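Local coordinates for Hcp1 family type VI secretion system effector (Yersinia pestis, PDB 3V4H), which probably serves as an Hcp-type building block of the type VI secretion system, whose family members assemble into hexameric rings that form the secretion tube, at residues A[29-34]-A[104-109]; A[47-52]-A[80-85]; A[123-128]-A[149-154]. One frame throughout, in Å; residues are numbered along the deposited sequence.

Interaction 1 of 3, residues A[29-34]-A[104-109]; sequences MFIKID and KNVQFV
I31 lays its CD1 methyl against V106 and F108 at once, meeting CG1 of V106 at 3.6 Å and CB of F108 at 4.1 Å. CG1 is swung away from the backbone N (chi1 -159°) and the chain stays extended, which carries CD1 across to strand 105-109; there the side chain runs at about a right angle to that of F108. I33 behaves differently: it lies side by side with V106, pointing the same way, CG1 to CG1. These four side chains share one face of the sheet, buried in the protein, where the ring of F108 also meets W54 and F80. F30, K32, Q107 and V109 occupy the other face. K32 and Q107 start out on that face, though the end of the lysine turns away, and OE1 of Q107 is taken by NZ of K124.

Beneath the side chains the backbones are antiparallel at 172°. F30 and V109 exchange a reciprocal pair of bonds, N of F30 to O of V109 at 2.9 Å and N of V109 to O of F30 at 2.8 Å; K32 and Q107 do the same, and N of D34 adds a single bond to O of N105 just past the end of strand 29-33. Between them, CA-H...O contacts such as I31 CA to Q107 O (3.3 Å) fill the non-hydrogen-bonded positions. This is a regular antiparallel ladder with an apolar inner face, as in the beta-barrel of Hcp proteins.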
# COMPACT_ATOMS: atom_id res chain seq x y z
N MET A 29 -11.50 17.83 -20.82
CA MET A 29 -10.23 17.45 -21.40
C MET A 29 -10.49 16.70 -22.69
O MET A 29 -11.33 15.79 -22.71
CB MET A 29 -9.47 16.55 -20.43
CG MET A 29 -9.25 17.16 -19.06
SD MET A 29 -8.29 16.07 -18.01
CE MET A 29 -9.56 15.11 -17.19
N PHE A 30 -9.77 17.03 -23.75
CA PHE A 30 -10.00 16.38 -25.04
C PHE A 30 -8.70 15.98 -25.67
O PHE A 30 -7.72 16.70 -25.55
CB PHE A 30 -10.71 17.33 -25.99
CG PHE A 30 -12.00 17.84 -25.46
CD1 PHE A 30 -13.13 17.07 -25.52
CD2 PHE A 30 -12.08 19.07 -24.84
CE1 PHE A 30 -14.34 17.52 -25.00
CE2 PHE A 30 -13.27 19.53 -24.31
CZ PHE A 30 -14.40 18.75 -24.40
N ILE A 31 -8.71 14.89 -26.40
CA ILE A 31 -7.56 14.58 -27.25
C ILE A 31 -8.05 14.28 -28.67
O ILE A 31 -9.02 13.53 -28.89
CB ILE A 31 -6.67 13.50 -26.60
CG1 ILE A 31 -5.27 13.54 -27.19
CG2 ILE A 31 -7.31 12.14 -26.69
CD1 ILE A 31 -4.16 12.92 -26.36
N LYS A 32 -7.40 14.90 -29.65
CA LYS A 32 -7.76 14.72 -31.07
C LYS A 32 -6.59 14.01 -31.73
O LYS A 32 -5.49 14.53 -31.75
CB LYS A 32 -7.97 16.08 -31.73
CG LYS A 32 -8.27 16.00 -33.23
CD LYS A 32 -7.43 16.94 -34.04
CE LYS A 32 -8.16 18.22 -34.40
NZ LYS A 32 -8.82 18.10 -35.73
N ILE A 33 -6.82 12.80 -32.24
CA ILE A 33 -5.74 11.96 -32.75
C ILE A 33 -5.93 11.72 -34.26
O ILE A 33 -6.99 11.24 -34.68
CB ILE A 33 -5.75 10.60 -32.08
CG1 ILE A 33 -5.43 10.73 -30.61
CG2 ILE A 33 -4.79 9.65 -32.79
CD1 ILE A 33 -5.53 9.43 -29.86
N ASP A 34 -4.94 12.04 -35.06
CA ASP A 34 -5.11 11.94 -36.50
C ASP A 34 -5.54 10.58 -36.94
O ASP A 34 -4.93 9.60 -36.63
CB ASP A 34 -3.83 12.30 -37.23
CG ASP A 34 -3.76 13.76 -37.56
OD1 ASP A 34 -4.80 14.38 -37.76
OD2 ASP A 34 -2.66 14.30 -37.62
N LYS A 104 0.37 11.21 -37.31
CA LYS A 104 1.08 12.45 -37.67
C LYS A 104 0.96 13.55 -36.61
O LYS A 104 1.96 14.18 -36.26
CB LYS A 104 0.58 12.97 -39.01
CG LYS A 104 0.96 12.09 -40.18
CD LYS A 104 1.09 12.92 -41.45
CE LYS A 104 1.54 12.09 -42.63
NZ LYS A 104 1.91 12.97 -43.78
N ASN A 105 -0.25 13.75 -36.10
CA ASN A 105 -0.56 14.84 -35.20
C ASN A 105 -1.52 14.33 -34.15
O ASN A 105 -2.44 13.58 -34.48
CB ASN A 105 -1.26 15.99 -35.93
CG ASN A 105 -0.41 16.61 -37.01
OD1 ASN A 105 0.47 17.41 -36.70
ND2 ASN A 105 -0.66 16.25 -38.28
N VAL A 106 -1.27 14.75 -32.90
CA VAL A 106 -2.15 14.53 -31.78
C VAL A 106 -2.21 15.86 -31.04
O VAL A 106 -1.17 16.49 -30.83
CB VAL A 106 -1.61 13.45 -30.82
CG1 VAL A 106 -2.47 13.38 -29.55
CG2 VAL A 106 -1.58 12.09 -31.51
N GLN A 107 -3.43 16.28 -30.69
CA GLN A 107 -3.65 17.52 -29.97
C GLN A 107 -4.49 17.29 -28.70
O GLN A 107 -5.64 16.84 -28.76
CB GLN A 107 -4.31 18.56 -30.88
CG GLN A 107 -4.57 19.88 -30.17
CD GLN A 107 -5.61 20.77 -30.85
OE1 GLN A 107 -5.27 21.84 -31.34
NE2 GLN A 107 -6.90 20.34 -30.83
N PHE A 108 -3.91 17.65 -27.56
CA PHE A 108 -4.52 17.49 -26.24
C PHE A 108 -4.88 18.84 -25.67
O PHE A 108 -4.10 19.77 -25.73
CB PHE A 108 -3.55 16.80 -25.32
CG PHE A 108 -4.00 16.79 -23.89
CD1 PHE A 108 -5.05 15.98 -23.50
CD2 PHE A 108 -3.39 17.59 -22.95
CE1 PHE A 108 -5.50 15.95 -22.17
CE2 PHE A 108 -3.83 17.58 -21.64
CZ PHE A 108 -4.88 16.73 -21.23
N VAL A 109 -6.09 18.99 -25.18
CA VAL A 109 -6.59 20.29 -24.76
C VAL A 109 -7.28 20.20 -23.41
O VAL A 109 -8.15 19.31 -23.16
CB VAL A 109 -7.56 20.87 -25.84
CG1 VAL A 109 -8.37 22.04 -25.27
CG2 VAL A 109 -6.80 21.36 -27.11

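Interaction 2 of 3, residues A[47-52]-A[80-85]; sequences NEIQVL and FCFAHY
The backbones of 49-52 and 82-85 run 100° apart and join directly through one hydrogen bond, N of L52 to O of A83 at 2.8 Å. A water adds a second link, donating to O of Q50 at 2.7 Å and accepting from N of Y85.

L52 and Y85 form one end of the contact. CD1 of L52 stands over the centre of the tyrosine ring, 3.7 Å from its centroid and 9° off the normal, a CH-pi contact, while CD2 of L52 reaches CE2 of Y85. CG of L52 is anti to its carbonyl carbon (chi1 -62°), which turns the fork toward Y85; the two side chains cross at about a right angle.

Toward the other end, CG1 of V51 touches CB of F82 at 3.9 Å. CG2 of I49 approaches the H84 ring obliquely, 3.6 Å from ND1. That imidazole is held at both nitrogens, ND1 by D87 and NE2 by E147, which fixes its rotation. L52 also packs on L139 of the second subunit, and its backbone is hydrogen-bonded to that subunit.

Strand 49-50 is the edge of the six-stranded sheet within this chain, whereas strand 76-85 lies in the four-stranded one beside strand 53-59. The chain therefore passes from one sheet to the other here, an arrangement consistent with the beta-barrel of Hcp proteins.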
# COMPACT_ATOMS: atom_id res chain seq x y z
N ASN A 47 -16.44 14.68 -32.10
CA ASN A 47 -15.73 13.51 -32.59
C ASN A 47 -14.27 13.37 -32.19
O ASN A 47 -13.54 12.60 -32.76
CB ASN A 47 -15.88 13.43 -34.11
CG ASN A 47 -17.33 13.34 -34.53
OD1 ASN A 47 -18.15 12.66 -33.89
ND2 ASN A 47 -17.66 14.04 -35.61
N GLU A 48 -13.86 14.10 -31.17
CA GLU A 48 -12.60 13.87 -30.52
C GLU A 48 -12.82 12.94 -29.32
O GLU A 48 -13.97 12.53 -29.01
CB GLU A 48 -12.00 15.19 -30.08
CG GLU A 48 -11.72 16.13 -31.25
CD GLU A 48 -11.13 17.46 -30.83
OE1 GLU A 48 -10.54 17.56 -29.72
OE2 GLU A 48 -11.23 18.39 -31.64
N ILE A 49 -11.73 12.62 -28.63
CA ILE A 49 -11.79 11.71 -27.48
C ILE A 49 -11.83 12.47 -26.17
O ILE A 49 -10.95 13.29 -25.88
CB ILE A 49 -10.59 10.73 -27.47
CG1 ILE A 49 -10.58 9.90 -28.76
CG2 ILE A 49 -10.71 9.77 -26.29
CD1 ILE A 49 -9.22 9.41 -29.25
N GLN A 50 -12.84 12.21 -25.35
CA GLN A 50 -12.89 12.79 -24.00
C GLN A 50 -11.93 12.08 -23.05
O GLN A 50 -11.96 10.85 -22.93
CB GLN A 50 -14.30 12.72 -23.42
CG GLN A 50 -15.28 13.33 -24.39
CD GLN A 50 -16.41 14.09 -23.74
OE1 GLN A 50 -16.80 15.14 -24.24
NE2 GLN A 50 -16.94 13.56 -22.63
N VAL A 51 -11.11 12.86 -22.35
CA VAL A 51 -10.07 12.31 -21.49
C VAL A 51 -10.55 12.38 -20.04
O VAL A 51 -11.09 13.40 -19.59
CB VAL A 51 -8.75 13.06 -21.67
CG1 VAL A 51 -7.70 12.58 -20.70
CG2 VAL A 51 -8.24 12.83 -23.10
N LEU A 52 -10.28 11.30 -19.33
CA LEU A 52 -10.62 11.16 -17.91
C LEU A 52 -9.43 11.47 -17.03
O LEU A 52 -9.58 11.92 -15.92
CB LEU A 52 -11.05 9.69 -17.68
CG LEU A 52 -12.31 9.19 -18.46
CD1 LEU A 52 -12.63 7.72 -18.16
CD2 LEU A 52 -13.51 10.08 -18.15
N PHE A 80 3.48 10.12 -23.23
CA PHE A 80 2.24 10.79 -22.73
C PHE A 80 1.29 9.66 -22.47
O PHE A 80 1.32 8.67 -23.20
CB PHE A 80 1.67 11.77 -23.76
CG PHE A 80 0.57 12.67 -23.22
CD1 PHE A 80 0.87 13.82 -22.50
CD2 PHE A 80 -0.74 12.35 -23.43
CE1 PHE A 80 -0.14 14.63 -22.05
CE2 PHE A 80 -1.75 13.17 -22.97
CZ PHE A 80 -1.45 14.28 -22.26
N CYS A 81 0.51 9.80 -21.38
CA CYS A 81 -0.46 8.83 -20.88
C CYS A 81 -1.82 9.51 -20.78
O CYS A 81 -1.89 10.69 -20.36
CB CYS A 81 -0.09 8.37 -19.44
SG CYS A 81 1.31 7.21 -19.33
N PHE A 82 -2.87 8.82 -21.23
CA PHE A 82 -4.25 9.23 -20.92
C PHE A 82 -5.15 8.03 -20.83
O PHE A 82 -4.82 6.96 -21.37
CB PHE A 82 -4.81 10.23 -21.93
CG PHE A 82 -5.14 9.67 -23.26
CD1 PHE A 82 -6.43 9.27 -23.56
CD2 PHE A 82 -4.17 9.61 -24.26
CE1 PHE A 82 -6.75 8.75 -24.82
CE2 PHE A 82 -4.46 9.08 -25.50
CZ PHE A 82 -5.75 8.65 -25.78
N ALA A 83 -6.27 8.25 -20.15
CA ALA A 83 -7.38 7.35 -19.96
C ALA A 83 -8.65 7.88 -20.62
O ALA A 83 -8.97 9.09 -20.53
CB ALA A 83 -7.67 7.20 -18.45
N HIS A 84 -9.44 6.99 -21.22
CA HIS A 84 -10.80 7.31 -21.71
C HIS A 84 -11.69 6.10 -21.54
O HIS A 84 -11.21 5.01 -21.30
CB HIS A 84 -10.76 7.77 -23.20
CG HIS A 84 -10.39 6.67 -24.17
ND1 HIS A 84 -11.17 6.32 -25.22
CD2 HIS A 84 -9.33 5.77 -24.17
CE1 HIS A 84 -10.62 5.27 -25.84
NE2 HIS A 84 -9.49 4.95 -25.22
N TYR A 85 -13.01 6.28 -21.64
CA TYR A 85 -13.90 5.14 -21.74
C TYR A 85 -13.66 4.39 -23.04
O TYR A 85 -13.21 4.98 -24.04
CB TYR A 85 -15.34 5.61 -21.69
CG TYR A 85 -15.71 6.14 -20.33
CD1 TYR A 85 -15.53 5.35 -19.20
CD2 TYR A 85 -16.21 7.42 -20.18
CE1 TYR A 85 -15.84 5.83 -17.93
CE2 TYR A 85 -16.56 7.90 -18.92
CZ TYR A 85 -16.37 7.11 -17.80
OH TYR A 85 -16.70 7.59 -16.55
O HOH W 1 -13.72 9.02 -22.14

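Interaction 3 of 3, residues A[123-128]-A[149-154]; sequences IKFTDV and IRFSFT
One carbonyl, O of T126, accepts two hydrogen bonds from a single residue: N of T154 and OG1 of T154 both lie 3.1 Å from it. The amide approaches nearly along the C=O axis, whereas the hydroxyl stands above the carbonyl plane. OG1 of T154 sits between its own backbone N and carbonyl carbon (chi1 46°), the rotation that brings the hydroxyl back over the carbonyl its amide already uses. Beside this grip D127 turns the corner with positive phi, and OD1 of its carboxylate is bonded to H102.

Three phenylalanines form an aromatic cluster next to this bond pair. F151 directs its edge at the face of F125, with CE1 over the ring centre and the planes 86° apart, a T-shaped pair. F125 in turn offers its own edge to F153, setting CD1 over the centre of that ring, though the planes are inclined at only 58°. F125 is thus face to one neighbour and edge to the other, with centroids 5.0 Å apart in both pairs. V128 packs against the group, crossing the F151 side chain at a slant, its CG1 3.4 Å from CD1 of F151, while CG2 faces CB of F153. F80 meets the rings of F125 and F151, and W56 that of F153, extending the aromatic group.

Edge-to-face geometry sets the weakly positive C-H rims of F151 and F125 against ring electrons, which is consistent with a directional apolar contact. The doubly bonded carbonyl of T126, for its part, ties the two chain corners together where backbone pairing gives way from one sheet to the other.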
# COMPACT_ATOMS: atom_id res chain seq x y z
N ILE A 123 -1.43 20.89 -25.75
CA ILE A 123 -0.16 20.22 -26.05
C ILE A 123 -0.37 19.50 -27.36
O ILE A 123 -1.33 18.74 -27.52
CB ILE A 123 0.28 19.19 -24.99
CG1 ILE A 123 0.28 19.81 -23.61
CG2 ILE A 123 1.70 18.70 -25.30
CD1 ILE A 123 0.44 18.84 -22.44
N LYS A 124 0.51 19.78 -28.32
CA LYS A 124 0.41 19.18 -29.60
C LYS A 124 1.64 18.31 -29.74
O LYS A 124 2.72 18.74 -29.38
CB LYS A 124 0.41 20.27 -30.67
CG LYS A 124 -0.68 21.34 -30.51
CD LYS A 124 -0.53 22.40 -31.61
CE LYS A 124 -1.35 23.66 -31.35
NZ LYS A 124 -2.67 23.40 -30.71
N PHE A 125 1.46 17.08 -30.20
CA PHE A 125 2.55 16.15 -30.40
C PHE A 125 2.64 15.78 -31.88
O PHE A 125 1.62 15.75 -32.57
CB PHE A 125 2.37 14.87 -29.56
CG PHE A 125 1.87 15.11 -28.17
CD1 PHE A 125 2.73 15.05 -27.08
CD2 PHE A 125 0.52 15.31 -27.94
CE1 PHE A 125 2.25 15.22 -25.80
CE2 PHE A 125 0.04 15.49 -26.65
CZ PHE A 125 0.91 15.45 -25.57
N THR A 126 3.87 15.50 -32.33
CA THR A 126 4.15 15.11 -33.69
C THR A 126 4.80 13.75 -33.79
O THR A 126 5.66 13.41 -32.97
CB THR A 126 5.13 16.10 -34.32
OG1 THR A 126 4.46 17.34 -34.43
CG2 THR A 126 5.57 15.65 -35.72
N ASP A 127 4.39 13.00 -34.82
CA ASP A 127 4.92 11.68 -35.10
C ASP A 127 4.78 10.75 -33.90
O ASP A 127 5.77 10.36 -33.29
CB ASP A 127 6.38 11.79 -35.52
CG ASP A 127 6.85 10.59 -36.25
OD1 ASP A 127 5.99 9.88 -36.83
OD2 ASP A 127 8.07 10.36 -36.27
N VAL A 128 3.53 10.37 -33.63
CA VAL A 128 3.16 9.61 -32.43
C VAL A 128 3.07 8.10 -32.71
O VAL A 128 2.61 7.69 -33.79
CB VAL A 128 1.80 10.10 -31.89
CG1 VAL A 128 1.27 9.15 -30.83
CG2 VAL A 128 1.94 11.52 -31.33
N ILE A 149 -4.02 4.75 -22.42
CA ILE A 149 -3.19 4.80 -23.63
C ILE A 149 -1.95 5.63 -23.29
O ILE A 149 -2.08 6.69 -22.63
CB ILE A 149 -4.00 5.37 -24.80
CG1 ILE A 149 -5.02 4.32 -25.26
CG2 ILE A 149 -3.08 5.73 -25.97
CD1 ILE A 149 -6.35 4.91 -25.65
N ARG A 150 -0.79 5.06 -23.61
CA ARG A 150 0.50 5.73 -23.62
C ARG A 150 1.04 5.83 -25.04
O ARG A 150 0.81 4.93 -25.84
CB ARG A 150 1.51 4.93 -22.84
CG ARG A 150 0.99 4.64 -21.46
CD ARG A 150 2.06 4.20 -20.51
NE ARG A 150 1.44 3.92 -19.21
CZ ARG A 150 2.11 3.51 -18.15
NH1 ARG A 150 3.42 3.31 -18.20
NH2 ARG A 150 1.44 3.29 -17.02
N PHE A 151 1.75 6.91 -25.35
CA PHE A 151 2.33 7.07 -26.70
C PHE A 151 3.66 7.80 -26.75
O PHE A 151 4.00 8.61 -25.88
CB PHE A 151 1.32 7.68 -27.69
CG PHE A 151 0.82 9.08 -27.35
CD1 PHE A 151 1.59 10.20 -27.59
CD2 PHE A 151 -0.46 9.27 -26.91
CE1 PHE A 151 1.11 11.47 -27.36
CE2 PHE A 151 -0.96 10.55 -26.65
CZ PHE A 151 -0.17 11.64 -26.90
N SER A 152 4.43 7.40 -27.76
CA SER A 152 5.71 8.00 -28.15
C SER A 152 5.50 9.26 -28.94
O SER A 152 4.46 9.39 -29.56
CB SER A 152 6.39 7.07 -29.14
OG SER A 152 7.49 6.55 -28.51
N PHE A 153 6.52 10.14 -29.01
CA PHE A 153 6.49 11.27 -29.94
C PHE A 153 7.89 11.83 -30.20
O PHE A 153 8.82 11.66 -29.40
CB PHE A 153 5.49 12.36 -29.47
CG PHE A 153 5.74 12.84 -28.08
CD1 PHE A 153 6.62 13.90 -27.83
CD2 PHE A 153 5.14 12.21 -27.00
CE1 PHE A 153 6.89 14.32 -26.54
CE2 PHE A 153 5.37 12.65 -25.70
CZ PHE A 153 6.24 13.69 -25.46
N THR A 154 8.09 12.44 -31.36
CA THR A 154 9.39 13.00 -31.69
C THR A 154 9.48 14.48 -31.32
O THR A 154 10.56 14.96 -31.04
CB THR A 154 9.75 12.74 -33.16
OG1 THR A 154 8.61 13.06 -33.96
CG2 THR A 154 10.10 11.27 -33.36

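How the interactions relate
Interactions 1 and 2 lie about 9 Å apart (centres), as do interactions 1 and 3; interactions 2 and 3 are about 13 Å apart. Strands 49-50, 29-33, 103-111 and 119-126 stand in that order in one antiparallel sheet, so interaction 1 is flanked by a segment of each of the others, and backbone bonds such as I31 to I49 and V106 to F125 join them. Strands 76-85 and 146-152 are neighbours in the second sheet. Interactions 2 and 3 therefore bridge the two sheets at separate places. Along the chain, interaction 2 falls between the segments of interaction 1, and interaction 3 follows. Their side chains meet in a common apolar interior, consistent with a barrel-like Hcp subunit within a six-chain assembly.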